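Local coordinates for PA14 domain-containing protein (Clostridium clariflavum, PDB 6QDI) that probably senses plant-biomass polysaccharides outside the cell as the tandem PA14 part of a membrane-bound RsgI-type anti-sigma factor and binds calcium, at residues 148-153 with 289-294; 205-210 with 255-260; 214-219 with 248-253; 223-228 with 235-240. All blocks are in the same frame, centred on the assembly; numbering follows the deposited sequence. Where two conformers were deposited one is given.

Interaction 1. Residues 148-153 with 289-294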
loop_
_atom_site.group_PDB
_atom_site.type_symbol
_atom_site.label_atom_id
_atom_site.label_comp_id
_atom_site.label_asym_id
_atom_site.label_seq_id
_atom_site.Cartn_x
_atom_site.Cartn_y
_atom_site.Cartn_z
ATOM N N SER A 148 5.564 10.751 7.973
ATOM C CA SER A 148 6.397 11.900 7.772
ATOM C C SER A 148 6.664 12.685 9.056
ATOM O O SER A 148 5.795 12.839 9.906
ATOM C CB SER A 148 5.707 12.847 6.809
ATOM O OG SER A 148 6.405 14.052 6.618
ATOM N N SER A 149 7.875 13.221 9.137
ATOM C CA SER A 149 8.287 14.121 10.203
ATOM C C SER A 149 7.876 15.561 9.970
ATOM O O SER A 149 8.112 16.413 10.825
ATOM C CB SER A 149 9.818 14.080 10.411
ATOM O OG SER A 149 10.476 14.651 9.298
ATOM N N ILE A 150 7.315 15.881 8.808
ATOM C CA ILE A 150 7.035 17.273 8.477
ATOM C C ILE A 150 5.761 17.671 9.238
ATOM O O ILE A 150 4.701 17.059 9.054
ATOM C CB ILE A 150 6.849 17.486 6.979
ATOM C CG1 ILE A 150 8.090 17.049 6.184
ATOM C CG2 ILE A 150 6.447 18.918 6.689
ATOM C CD1 ILE A 150 7.881 17.048 4.691
ATOM N N PRO A 151 5.839 18.702 10.105
ATOM C CA PRO A 151 4.646 19.099 10.883
ATOM C C PRO A 151 3.685 19.892 10.003
ATOM O O PRO A 151 3.992 20.284 8.869
ATOM C CB PRO A 151 5.244 19.930 12.020
ATOM C CG PRO A 151 6.424 20.563 11.338
ATOM C CD PRO A 151 6.997 19.552 10.406
ATOM N N GLY A 152 2.514 20.128 10.550
ATOM C CA GLY A 152 1.519 20.979 9.893
ATOM C C GLY A 152 0.123 20.510 10.252
ATOM O O GLY A 152 -0.067 19.424 10.771
ATOM N N LYS A 153 -0.851 21.361 9.954
ATOM C CA LYS A 153 -2.256 21.155 10.342
ATOM C C LYS A 153 -3.136 20.586 9.228
ATOM O O LYS A 153 -4.352 20.529 9.387
ATOM C CB LYS A 153 -2.828 22.476 10.897
ATOM C CG LYS A 153 -2.078 23.068 12.083
ATOM C CD LYS A 153 -1.884 22.145 13.276
ATOM C CE LYS A 153 -0.972 22.702 14.403
ATOM N NZ LYS A 153 -0.770 21.712 15.566
ATOM N N GLN A 289 0.129 14.421 4.542
ATOM C CA GLN A 289 -1.152 14.930 4.989
ATOM C C GLN A 289 -1.009 16.271 5.708
ATOM O O GLN A 289 -1.849 17.151 5.551
ATOM C CB GLN A 289 -1.798 13.887 5.894
ATOM C CG GLN A 289 -3.177 14.272 6.412
ATOM C CD GLN A 289 -3.774 13.178 7.247
ATOM O OE1 GLN A 289 -3.055 12.528 7.997
ATOM N NE2 GLN A 289 -5.072 12.980 7.161
ATOM N N SER A 290 0.042 16.404 6.517
ATOM C CA SER A 290 0.230 17.603 7.297
ATOM C C SER A 290 0.315 18.867 6.473
ATOM O O SER A 290 0.105 19.952 7.022
ATOM C CB SER A 290 1.515 17.451 8.125
ATOM O OG SER A 290 2.614 17.312 7.254
ATOM N N CYS A 291 0.655 18.750 5.186
ATOM C CA CYS A 291 0.747 19.898 4.299
ATOM C C CYS A 291 -0.355 20.004 3.257
ATOM O O CYS A 291 -0.302 20.898 2.411
ATOM C CB CYS A 291 2.112 19.892 3.626
ATOM S SG CYS A 291 3.490 20.149 4.780
ATOM N N LEU A 292 -1.385 19.130 3.328
ATOM C CA LEU A 292 -2.453 19.096 2.358
ATOM C C LEU A 292 -3.750 19.566 3.011
ATOM O O LEU A 292 -4.118 19.101 4.098
ATOM C CB LEU A 292 -2.646 17.671 1.848
ATOM C CG LEU A 292 -1.455 17.101 1.060
ATOM C CD1 LEU A 292 -1.693 15.622 0.753
ATOM C CD2 LEU A 292 -1.151 17.904 -0.183
ATOM N N TYR A 293 -4.457 20.478 2.311
ATOM C CA TYR A 293 -5.733 20.974 2.788
ATOM C C TYR A 293 -6.755 20.933 1.688
ATOM O O TYR A 293 -6.440 21.188 0.515
ATOM C CB TYR A 293 -5.593 22.433 3.261
ATOM C CG TYR A 293 -4.682 22.632 4.427
ATOM C CD1 TYR A 293 -3.291 22.634 4.264
ATOM C CD2 TYR A 293 -5.165 22.811 5.703
ATOM C CE1 TYR A 293 -2.439 22.829 5.339
ATOM C CE2 TYR A 293 -4.313 23.022 6.766
ATOM C CZ TYR A 293 -2.958 23.059 6.589
ATOM O OH TYR A 293 -2.133 23.301 7.660
ATOM N N PRO A 294 -8.030 20.677 2.032
ATOM C CA PRO A 294 -9.056 20.602 0.996
ATOM C C PRO A 294 -9.563 21.962 0.540
ATOM O O PRO A 294 -10.194 22.050 -0.496
ATOM C CB PRO A 294 -10.172 19.780 1.645
ATOM C CG PRO A 294 -9.966 19.971 3.079
ATOM C CD PRO A 294 -8.499 20.121 3.315
#
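Ser290 and Ile150 make the tight end of this contact, where the 3-10 segment 289-291 meets the loop between strands 138-140 and 157-162. Ser290 OG donates to Ile150 O at 2.8 Å, coming from above the carbonyl plane, 46° out of it. The hydroxyl is put there by a chi1 of 62°, which sets OG between its own backbone N and carbonyl carbon. Beside this bond the branch methyl CG2 of Ile150 rests on Cys291 SG at 3.7 Å. An ST turn, Ile150 N to Ser148 OG at 3.0 Å, shapes the loop just ahead of it. Gly152 passes close over the 3-10 segment: having no side chain, it lets its CA come within 3.4 Å of Ser290 O in a CH-O contact.

The loose, solvent side begins at Lys153, which brings its backbone and CB against the phenol end of Tyr293, CB lying 3.4 Å from OH; its chain then bends at chi2 and leads off. Around this patch, Cys291 and Tyr293 bond through their backbones to Gln207 and Phe205 of strand 198-207, Leu292 pairs with Gly156, and Ile150 and Cys291 both lean on Trp277 of strand 271-279.

Interaction 2. Residues 205-210 with 255-260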
loop_
_atom_site.group_PDB
_atom_site.type_symbol
_atom_site.label_atom_id
_atom_site.label_comp_id
_atom_site.label_asym_id
_atom_site.label_seq_id
_atom_site.Cartn_x
_atom_site.Cartn_y
_atom_site.Cartn_z
ATOM N N PHE A 205 -5.115 22.692 -1.451
ATOM C CA PHE A 205 -3.920 23.547 -1.290
ATOM C C PHE A 205 -2.832 22.747 -0.624
ATOM O O PHE A 205 -3.104 21.950 0.262
ATOM C CB PHE A 205 -4.240 24.804 -0.462
ATOM C CG PHE A 205 -5.162 25.747 -1.177
ATOM C CD1 PHE A 205 -6.538 25.525 -1.167
ATOM C CD2 PHE A 205 -4.695 26.797 -1.913
ATOM C CE1 PHE A 205 -7.406 26.338 -1.875
ATOM C CE2 PHE A 205 -5.564 27.634 -2.595
ATOM C CZ PHE A 205 -6.908 27.373 -2.598
ATOM N N ILE A 206 -1.594 23.011 -1.048
ATOM C CA ILE A 206 -0.413 22.539 -0.351
ATOM C C ILE A 206 0.157 23.735 0.403
ATOM O O ILE A 206 0.419 24.773 -0.204
ATOM C CB ILE A 206 0.620 21.993 -1.359
ATOM C CG1 ILE A 206 0.018 20.887 -2.230
ATOM C CG2 ILE A 206 1.878 21.508 -0.627
ATOM C CD1 ILE A 206 0.827 20.487 -3.430
ATOM N N GLN A 207 0.314 23.597 1.718
ATOM C CA GLN A 207 0.889 24.680 2.489
ATOM C C GLN A 207 2.331 24.340 2.779
ATOM O O GLN A 207 2.630 23.293 3.363
ATOM C CB GLN A 207 0.068 24.994 3.742
ATOM C CG GLN A 207 0.508 26.344 4.346
ATOM C CD GLN A 207 -0.571 27.006 5.202
ATOM O OE1 GLN A 207 -1.457 26.317 5.724
ATOM N NE2 GLN A 207 -0.534 28.320 5.305
ATOM N N VAL A 208 3.218 25.231 2.388
ATOM C CA VAL A 208 4.644 24.962 2.305
ATOM C C VAL A 208 5.273 25.009 3.691
ATOM O O VAL A 208 5.077 25.950 4.434
ATOM C CB VAL A 208 5.293 25.988 1.373
ATOM C CG1 VAL A 208 6.812 25.909 1.382
ATOM C CG2 VAL A 208 4.721 25.828 -0.028
ATOM N N PRO A 209 6.079 23.992 4.066
ATOM C CA PRO A 209 6.595 23.966 5.433
ATOM C C PRO A 209 7.833 24.816 5.672
ATOM O O PRO A 209 8.019 25.284 6.792
ATOM C CB PRO A 209 6.922 22.490 5.649
ATOM C CG PRO A 209 7.181 21.949 4.256
ATOM C CD PRO A 209 6.212 22.685 3.392
ATOM N N TYR A 210 8.664 24.984 4.662
ATOM C CA TYR A 210 10.020 25.572 4.783
ATOM C C TYR A 210 10.320 26.477 3.627
ATOM O O TYR A 210 9.948 26.172 2.490
ATOM C CB TYR A 210 11.105 24.456 4.823
ATOM C CG TYR A 210 10.830 23.326 5.788
ATOM C CD1 TYR A 210 10.726 23.557 7.157
ATOM C CD2 TYR A 210 10.682 22.030 5.337
ATOM C CE1 TYR A 210 10.434 22.520 8.048
ATOM C CE2 TYR A 210 10.410 21.004 6.228
ATOM C CZ TYR A 210 10.280 21.255 7.576
ATOM O OH TYR A 210 9.973 20.210 8.412
ATOM N N GLY A 255 4.589 28.673 4.843
ATOM C CA GLY A 255 3.216 29.193 4.978
ATOM C C GLY A 255 2.533 29.518 3.688
ATOM O O GLY A 255 1.343 29.776 3.677
ATOM N N GLN A 256 3.241 29.496 2.558
ATOM C CA GLN A 256 2.635 29.775 1.297
ATOM C C GLN A 256 1.614 28.687 0.963
ATOM O O GLN A 256 1.863 27.517 1.199
ATOM C CB GLN A 256 3.725 29.848 0.207
ATOM C CG GLN A 256 3.228 30.121 -1.184
ATOM C CD GLN A 256 4.308 30.410 -2.165
ATOM O OE1 GLN A 256 5.491 30.554 -1.795
ATOM N NE2 GLN A 256 3.915 30.553 -3.419
ATOM N N ARG A 257 0.473 29.078 0.408
ATOM C CA ARG A 257 -0.567 28.155 -0.008
ATOM C C ARG A 257 -0.505 28.066 -1.511
ATOM O O ARG A 257 -0.712 29.042 -2.232
ATOM C CB ARG A 257 -1.943 28.595 0.496
ATOM C CG ARG A 257 -2.193 28.189 1.922
ATOM C CD ARG A 257 -3.374 28.902 2.549
ATOM N NE ARG A 257 -4.564 28.962 1.695
ATOM C CZ ARG A 257 -5.557 28.071 1.616
ATOM N NH1 ARG A 257 -6.549 28.286 0.774
ATOM N NH2 ARG A 257 -5.546 26.929 2.297
ATOM N N VAL A 258 -0.198 26.866 -2.001
ATOM C CA VAL A 258 -0.094 26.567 -3.418
ATOM C C VAL A 258 -1.366 25.857 -3.827
ATOM O O VAL A 258 -1.682 24.782 -3.314
ATOM C CB VAL A 258 1.170 25.687 -3.690
ATOM C CG1 VAL A 258 1.230 25.283 -5.132
ATOM C CG2 VAL A 258 2.428 26.375 -3.192
ATOM N N GLU A 259 -2.141 26.448 -4.719
ATOM C CA GLU A 259 -3.403 25.836 -5.182
ATOM C C GLU A 259 -3.079 24.632 -6.055
ATOM O O GLU A 259 -2.272 24.730 -6.960
ATOM C CB GLU A 259 -4.224 26.856 -5.943
ATOM C CG GLU A 259 -5.650 26.415 -6.241
ATOM C CD GLU A 259 -6.439 27.485 -7.014
ATOM O OE1 GLU A 259 -7.095 27.218 -8.065
ATOM O OE2 GLU A 259 -6.435 28.602 -6.618
ATOM N N VAL A 260 -3.723 23.488 -5.787
ATOM C CA VAL A 260 -3.440 22.273 -6.546
ATOM C C VAL A 260 -4.709 21.699 -7.124
ATOM O O VAL A 260 -5.732 21.559 -6.427
ATOM C CB VAL A 260 -2.680 21.245 -5.702
ATOM C CG1 VAL A 260 -3.370 20.821 -4.443
ATOM C CG2 VAL A 260 -2.258 20.032 -6.508
HETATM O O HOH W 1 -3.836 25.889 4.355
#
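Phe205 and Arg257 meet diagonally across an antiparallel pair of strands, 205-207 with 257-260, in one sheet of the second PA14 domain, a beta-sandwich fold. The guanidinium lies flat on the ring as a cation-pi stack: CZ is 3.8 Å from the ring centroid, the planes are 25° apart, and NH1 stands over the middle of the face. A chi3 of 45° turns NE out of the extended line, and chi4 of 89° then sets CZ over the ring. Glu259, the direct cross-strand partner of Phe205, lays CB and CG against CE2 of the ring, CB 3.7 Å from that atom, with CG also near CZ. Both charged ends have further partners, Arg257 NH1 in the C-terminal carboxylate of Arg295 and Glu259 OE1 in Arg230.

The opposite face is a row of aliphatic bumps. Val260 CG1 fits into the angle between Ile206 CG1, at 4.0 Å, and Phe205 N, at 3.9 Å; the Val260 and Ile206 side chains cross at about a right angle. Farther along, Val208 CG2 touches both Gln256 O, at 3.5 Å, and Val258 CG2, at 3.9 Å. Ile206 also touches Phe216 and Trp277 within the sandwich.

Ile206 and Val258 form the hydrogen-bonded pair, and the ladder runs on past the strand ends through Val208 N to Gln256 O and Gly255 N to Val208 O. Gln207 closes the outer face: OE1 shares a water with Arg257 NH2, while NE2 donates to Gly255 O at 2.9 Å, the acceptor lying nearly in the plane of its amide.

Interaction 3. Residues 214-219 with 248-253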
loop_
_atom_site.group_PDB
_atom_site.type_symbol
_atom_site.label_atom_id
_atom_site.label_comp_id
_atom_site.label_asym_id
_atom_site.label_seq_id
_atom_site.Cartn_x
_atom_site.Cartn_y
_atom_site.Cartn_z
ATOM N N TYR A 214 11.394 23.792 -4.306
ATOM C CA TYR A 214 10.679 22.519 -4.336
ATOM C C TYR A 214 10.525 22.038 -5.764
ATOM O O TYR A 214 10.364 22.819 -6.680
ATOM C CB TYR A 214 9.308 22.654 -3.698
ATOM C CG TYR A 214 9.330 22.928 -2.218
ATOM C CD1 TYR A 214 9.692 24.181 -1.720
ATOM C CD2 TYR A 214 8.932 21.971 -1.302
ATOM C CE1 TYR A 214 9.711 24.427 -0.361
ATOM C CE2 TYR A 214 8.919 22.206 0.036
ATOM C CZ TYR A 214 9.308 23.450 0.529
ATOM O OH TYR A 214 9.310 23.665 1.892
ATOM N N VAL A 215 10.487 20.719 -5.912
ATOM C CA VAL A 215 10.085 20.057 -7.163
ATOM C C VAL A 215 8.966 19.079 -6.809
ATOM O O VAL A 215 9.086 18.355 -5.848
ATOM C CB VAL A 215 11.289 19.301 -7.792
ATOM C CG1 VAL A 215 10.847 18.459 -8.971
ATOM C CG2 VAL A 215 12.350 20.313 -8.244
ATOM N N PHE A 216 7.920 19.071 -7.630
ATOM C CA PHE A 216 6.846 18.085 -7.489
ATOM C C PHE A 216 7.003 16.991 -8.543
ATOM O O PHE A 216 7.321 17.270 -9.706
ATOM C CB PHE A 216 5.485 18.748 -7.638
ATOM C CG PHE A 216 5.225 19.757 -6.591
ATOM C CD1 PHE A 216 4.686 19.370 -5.377
ATOM C CD2 PHE A 216 5.468 21.082 -6.787
ATOM C CE1 PHE A 216 4.419 20.285 -4.375
ATOM C CE2 PHE A 216 5.230 22.004 -5.788
ATOM C CZ PHE A 216 4.715 21.598 -4.565
ATOM N N TYR A 217 6.764 15.762 -8.110
ATOM C CA TYR A 217 6.833 14.575 -8.967
ATOM C C TYR A 217 5.471 13.914 -8.963
ATOM O O TYR A 217 4.893 13.641 -7.906
ATOM C CB TYR A 217 7.851 13.580 -8.460
ATOM C CG TYR A 217 9.280 14.080 -8.398
ATOM C CD1 TYR A 217 9.765 14.844 -7.358
ATOM C CD2 TYR A 217 10.150 13.774 -9.424
ATOM C CE1 TYR A 217 11.095 15.287 -7.366
ATOM C CE2 TYR A 217 11.462 14.201 -9.415
ATOM C CZ TYR A 217 11.915 14.960 -8.378
ATOM O OH TYR A 217 13.214 15.432 -8.326
ATOM N N VAL A 218 4.984 13.584 -10.149
ATOM C CA VAL A 218 3.759 12.798 -10.274
ATOM C C VAL A 218 4.118 11.520 -11.004
ATOM O O VAL A 218 4.577 11.549 -12.163
ATOM C CB VAL A 218 2.683 13.562 -11.047
ATOM C CG1 VAL A 218 1.443 12.722 -11.248
ATOM C CG2 VAL A 218 2.321 14.815 -10.299
ATOM N N SER A 219 3.917 10.387 -10.337
ATOM C CA SER A 219 4.114 9.063 -10.959
ATOM C C SER A 219 2.734 8.488 -11.218
ATOM O O SER A 219 1.913 8.496 -10.337
ATOM C CB SER A 219 4.884 8.178 -10.012
ATOM O OG SER A 219 6.140 8.710 -9.693
ATOM N N GLU A 248 9.511 21.909 -12.899
ATOM C CA GLU A 248 10.732 22.641 -12.631
ATOM C C GLU A 248 10.795 22.970 -11.137
ATOM O O GLU A 248 9.811 22.850 -10.412
ATOM C CB GLU A 248 10.769 23.933 -13.457
ATOM C CG GLU A 248 10.708 23.689 -14.942
ATOM C CD GLU A 248 11.844 22.828 -15.378
ATOM O OE1 GLU A 248 13.008 23.235 -15.173
ATOM O OE2 GLU A 248 11.589 21.728 -15.908
ATOM N N ALA A 249 11.961 23.383 -10.661
ATOM C CA ALA A 249 12.080 23.897 -9.299
ATOM C C ALA A 249 11.297 25.189 -9.137
ATOM O O ALA A 249 11.282 26.050 -10.057
ATOM C CB ALA A 249 13.528 24.122 -8.934
ATOM N N ILE A 250 10.642 25.336 -7.990
ATOM C CA ILE A 250 9.823 26.483 -7.694
ATOM C C ILE A 250 10.245 26.981 -6.313
ATOM O O ILE A 250 10.304 26.202 -5.356
ATOM C CB ILE A 250 8.326 26.116 -7.682
ATOM C CG1 ILE A 250 7.897 25.469 -9.012
ATOM C CG2 ILE A 250 7.518 27.375 -7.376
ATOM C CD1 ILE A 250 6.531 24.825 -8.966
ATOM N N SER A 251 10.562 28.272 -6.248
ATOM C CA SER A 251 10.908 28.915 -4.978
ATOM C C SER A 251 9.647 29.240 -4.189
ATOM O O SER A 251 8.757 29.939 -4.700
ATOM C CB SER A 251 11.707 30.186 -5.219
ATOM O OG SER A 251 11.977 30.856 -4.014
ATOM N N LEU A 252 9.571 28.724 -2.968
ATOM C CA LEU A 252 8.361 28.844 -2.153
ATOM C C LEU A 252 8.759 29.295 -0.756
ATOM O O LEU A 252 9.915 29.165 -0.316
ATOM C CB LEU A 252 7.629 27.499 -2.107
ATOM C CG LEU A 252 7.109 26.983 -3.449
ATOM C CD1 LEU A 252 6.623 25.543 -3.312
ATOM C CD2 LEU A 252 6.034 27.889 -4.024
ATOM N N LYS A 253 7.781 29.847 -0.058
ATOM C CA LYS A 253 7.968 30.345 1.302
ATOM C C LYS A 253 7.181 29.558 2.308
ATOM O O LYS A 253 6.060 29.121 2.025
ATOM C CB LYS A 253 7.568 31.816 1.407
ATOM C CG LYS A 253 8.334 32.697 0.444
ATOM C CD LYS A 253 9.826 32.660 0.709
ATOM C CE LYS A 253 10.543 33.676 -0.155
ATOM N NZ LYS A 253 12.007 33.423 -0.189
#
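Tyr214 and Leu252 form the apolar centre of this antiparallel strand pairing, which belongs to the sheet of strands 212-220, 242-252 and 271-279 in the second PA14 domain. Leu252 CD1 packs against Tyr214 CD1 at 3.7 Å and lies near CG as well, while Leu252 CB comes by CD1 and CE1, so the leucine meets the tyrosine at a slant. With chi1 at -67°, Tyr214 CG lies beside its own backbone N, on the flank where the chain meets Ile250 O. A lighter touch follows two residues on, at Phe216, where Ile250 CD1 reaches the edge of the ring at CE2, 4.4 Å away. Val215 sets CG2 4.0 Å from Ala249 CB, near exposed Glu248.

Outward from there, Tyr214 is anchored at its far end, where its OH hydrogen-bonds Tyr210 O, in the loop before the strand, while its ring meets Trp277 of strand 271-279. The short segments stand 120° apart, and the ladder carries on from Phe216 and Val218 to Thr247 and Ala245. Tyr214 with Ile250 is the one bridge between the segments. Its two backbone bonds are Ile250 N to Tyr214 O, 2.9 Å, and Tyr214 N to Ile250 O, 2.8 Å.

Interaction 4. Residues 223-228 with 235-240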
loop_
_atom_site.group_PDB
_atom_site.type_symbol
_atom_site.label_atom_id
_atom_site.label_comp_id
_atom_site.label_asym_id
_atom_site.label_seq_id
_atom_site.Cartn_x
_atom_site.Cartn_y
_atom_site.Cartn_z
ATOM N N GLY A 223 -2.633 8.200 -16.979
ATOM C CA GLY A 223 -2.637 9.599 -17.388
ATOM C C GLY A 223 -2.791 10.491 -16.177
ATOM O O GLY A 223 -3.420 10.098 -15.183
ATOM N N ALA A 224 -2.211 11.684 -16.254
ATOM C CA ALA A 224 -2.288 12.635 -15.159
ATOM C C ALA A 224 -1.999 14.011 -15.671
ATOM O O ALA A 224 -1.256 14.207 -16.631
ATOM C CB ALA A 224 -1.331 12.293 -14.039
ATOM N N SER A 225 -2.569 14.992 -14.960
ATOM C CA SER A 225 -2.265 16.395 -15.167
ATOM C C SER A 225 -2.185 17.095 -13.828
ATOM O O SER A 225 -2.990 16.832 -12.944
ATOM C CB SER A 225 -3.287 17.087 -16.063
ATOM O OG SER A 225 -3.161 16.595 -17.416
ATOM N N LEU A 226 -1.205 17.979 -13.702
ATOM C CA LEU A 226 -1.016 18.726 -12.474
ATOM C C LEU A 226 -1.037 20.222 -12.718
ATOM O O LEU A 226 -0.218 20.758 -13.488
ATOM C CB LEU A 226 0.330 18.394 -11.819
ATOM C CG LEU A 226 0.604 19.090 -10.494
ATOM C CD1 LEU A 226 -0.293 18.561 -9.376
ATOM C CD2 LEU A 226 2.059 18.902 -10.091
ATOM N N TRP A 227 -1.960 20.887 -12.029
ATOM C CA TRP A 227 -2.098 22.349 -12.012
ATOM C C TRP A 227 -1.600 22.857 -10.663
ATOM O O TRP A 227 -2.031 22.385 -9.609
ATOM C CB TRP A 227 -3.567 22.742 -12.163
ATOM C CG TRP A 227 -4.167 22.369 -13.459
ATOM C CD1 TRP A 227 -4.629 21.145 -13.863
ATOM C CD2 TRP A 227 -4.366 23.248 -14.593
ATOM N NE1 TRP A 227 -5.135 21.224 -15.141
ATOM C CE2 TRP A 227 -4.992 22.495 -15.614
ATOM C CE3 TRP A 227 -4.119 24.603 -14.824
ATOM C CZ2 TRP A 227 -5.329 23.047 -16.855
ATOM C CZ3 TRP A 227 -4.471 25.160 -16.041
ATOM C CH2 TRP A 227 -5.078 24.379 -17.041
ATOM N N ILE A 228 -0.695 23.826 -10.702
ATOM C CA ILE A 228 -0.108 24.453 -9.518
ATOM C C ILE A 228 -0.347 25.950 -9.702
ATOM O O ILE A 228 0.134 26.549 -10.688
ATOM C CB ILE A 228 1.422 24.133 -9.451
ATOM C CG1 ILE A 228 1.660 22.662 -9.145
ATOM C CG2 ILE A 228 2.126 25.055 -8.521
ATOM C CD1 ILE A 228 1.210 22.180 -7.801
ATOM N N ASP A 235 1.363 17.994 -18.130
ATOM C CA ASP A 235 0.246 17.737 -19.042
ATOM C C ASP A 235 0.415 16.372 -19.655
ATOM O O ASP A 235 0.999 16.253 -20.741
ATOM C CB ASP A 235 0.185 18.849 -20.108
ATOM C CG ASP A 235 -1.022 18.737 -21.049
ATOM O OD1 ASP A 235 -1.882 17.892 -20.835
ATOM O OD2 ASP A 235 -1.104 19.519 -22.029
ATOM N N LYS A 236 -0.063 15.350 -18.958
ATOM C CA LYS A 236 0.166 13.956 -19.354
ATOM C C LYS A 236 -1.161 13.189 -19.407
ATOM O O LYS A 236 -1.196 11.985 -19.200
ATOM C CB LYS A 236 1.208 13.303 -18.438
ATOM C CG LYS A 236 2.586 13.870 -18.583
ATOM C CD LYS A 236 3.225 13.542 -19.913
ATOM C CE LYS A 236 4.550 14.262 -20.034
ATOM N NZ LYS A 236 5.318 13.885 -21.235
ATOM N N TRP A 237 -2.253 13.890 -19.719
ATOM C CA TRP A 237 -3.586 13.316 -19.672
ATOM C C TRP A 237 -3.772 12.207 -20.667
ATOM O O TRP A 237 -4.446 11.237 -20.382
ATOM C CB TRP A 237 -4.622 14.408 -19.916
ATOM C CG TRP A 237 -5.996 13.977 -19.658
ATOM C CD1 TRP A 237 -7.045 13.945 -20.539
ATOM C CD2 TRP A 237 -6.543 13.527 -18.400
ATOM N NE1 TRP A 237 -8.176 13.496 -19.929
ATOM C CE2 TRP A 237 -7.889 13.208 -18.622
ATOM C CE3 TRP A 237 -6.015 13.316 -17.125
ATOM C CZ2 TRP A 237 -8.713 12.733 -17.605
ATOM C CZ3 TRP A 237 -6.850 12.842 -16.121
ATOM C CH2 TRP A 237 -8.169 12.558 -16.379
ATOM N N THR A 238 -3.185 12.351 -21.840
ATOM C CA THR A 238 -3.308 11.316 -22.860
ATOM C C THR A 238 -2.030 10.537 -23.032
ATOM O O THR A 238 -1.851 9.877 -24.070
ATOM C CB THR A 238 -3.730 11.907 -24.204
ATOM O OG1 THR A 238 -2.802 12.917 -24.570
ATOM C CG2 THR A 238 -5.115 12.496 -24.099
ATOM N N ALA A 239 -1.138 10.566 -22.032
ATOM C CA ALA A 239 0.158 9.938 -22.208
ATOM C C ALA A 239 -0.011 8.392 -22.393
ATOM O O ALA A 239 0.810 7.794 -23.086
ATOM C CB ALA A 239 1.072 10.292 -21.055
ATOM N N SER A 240 -1.058 7.788 -21.806
ATOM C CA SER A 240 -1.395 6.355 -21.965
ATOM C C SER A 240 -0.114 5.568 -21.736
ATOM O O SER A 240 0.341 4.823 -22.637
ATOM C CB SER A 240 -2.011 6.115 -23.366
ATOM O OG SER A 240 -2.538 4.806 -23.536
HETATM O O HOH W 2 -4.254 18.173 -19.367
#
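A beta hairpin, strand 223-228 followed by strand 231-240, brings Ala224 opposite Lys236 and Ser225 opposite Asp235 just beyond a calcium-binding pair of aspartates. Ala224 N donates to Lys236 O at 3.1 Å, from well above that carbonyl plane; Ala239 N reaches the same oxygen from the opposite face, closing the type I turn 236-239. The return bond, Lys236 N to Ala224 O, is weak, with an angle of only 129° at the hydrogen. The chain turns a corner at Trp237 and Thr238 right after this pair.

Gly223, without a side chain, comes close to the corner, its CA 3.3 Å from Lys236 O. On the face with Asp235, Ser225 OG lies 3.6 Å from Trp237 CB, and a water bridges the serine and aspartate side chains, 2.7 Å from Ser225 OG and donating to Asp235 OD1 at 2.8 Å. Trp237 continues outward to Arg265, which makes a cation-pi contact with its ring and hydrogen-bonds its carbonyl. Asp221 and Asp222, directly before Gly223, bind calcium together with Asn266, Gly268 and Ala270, so this hairpin end belongs to the calcium-bearing loop region of the PA14 fold.

How the interactions relate
All four contacts lie in or at the second PA14 domain. Interaction 1 spans the longest stretch of chain; 2, 3 and 4 fall successively within it, each inside the one before. Interactions 1 and 2 are about 10 Å apart between centres and share a sheet, strand 292-293 lying beside strand 198-207. Interaction 4 reaches that sheet too, through strand 223-228 next to strand 257-266, about 21 Å from interaction 2 between centres. Interaction 3 belongs to the facing sheet: its Phe216 packs on Ile206 and Leu226, and its Val218 on Ala224 and Leu226. The set thus runs from the loop after strand 138-140 across the sandwich core toward a calcium site.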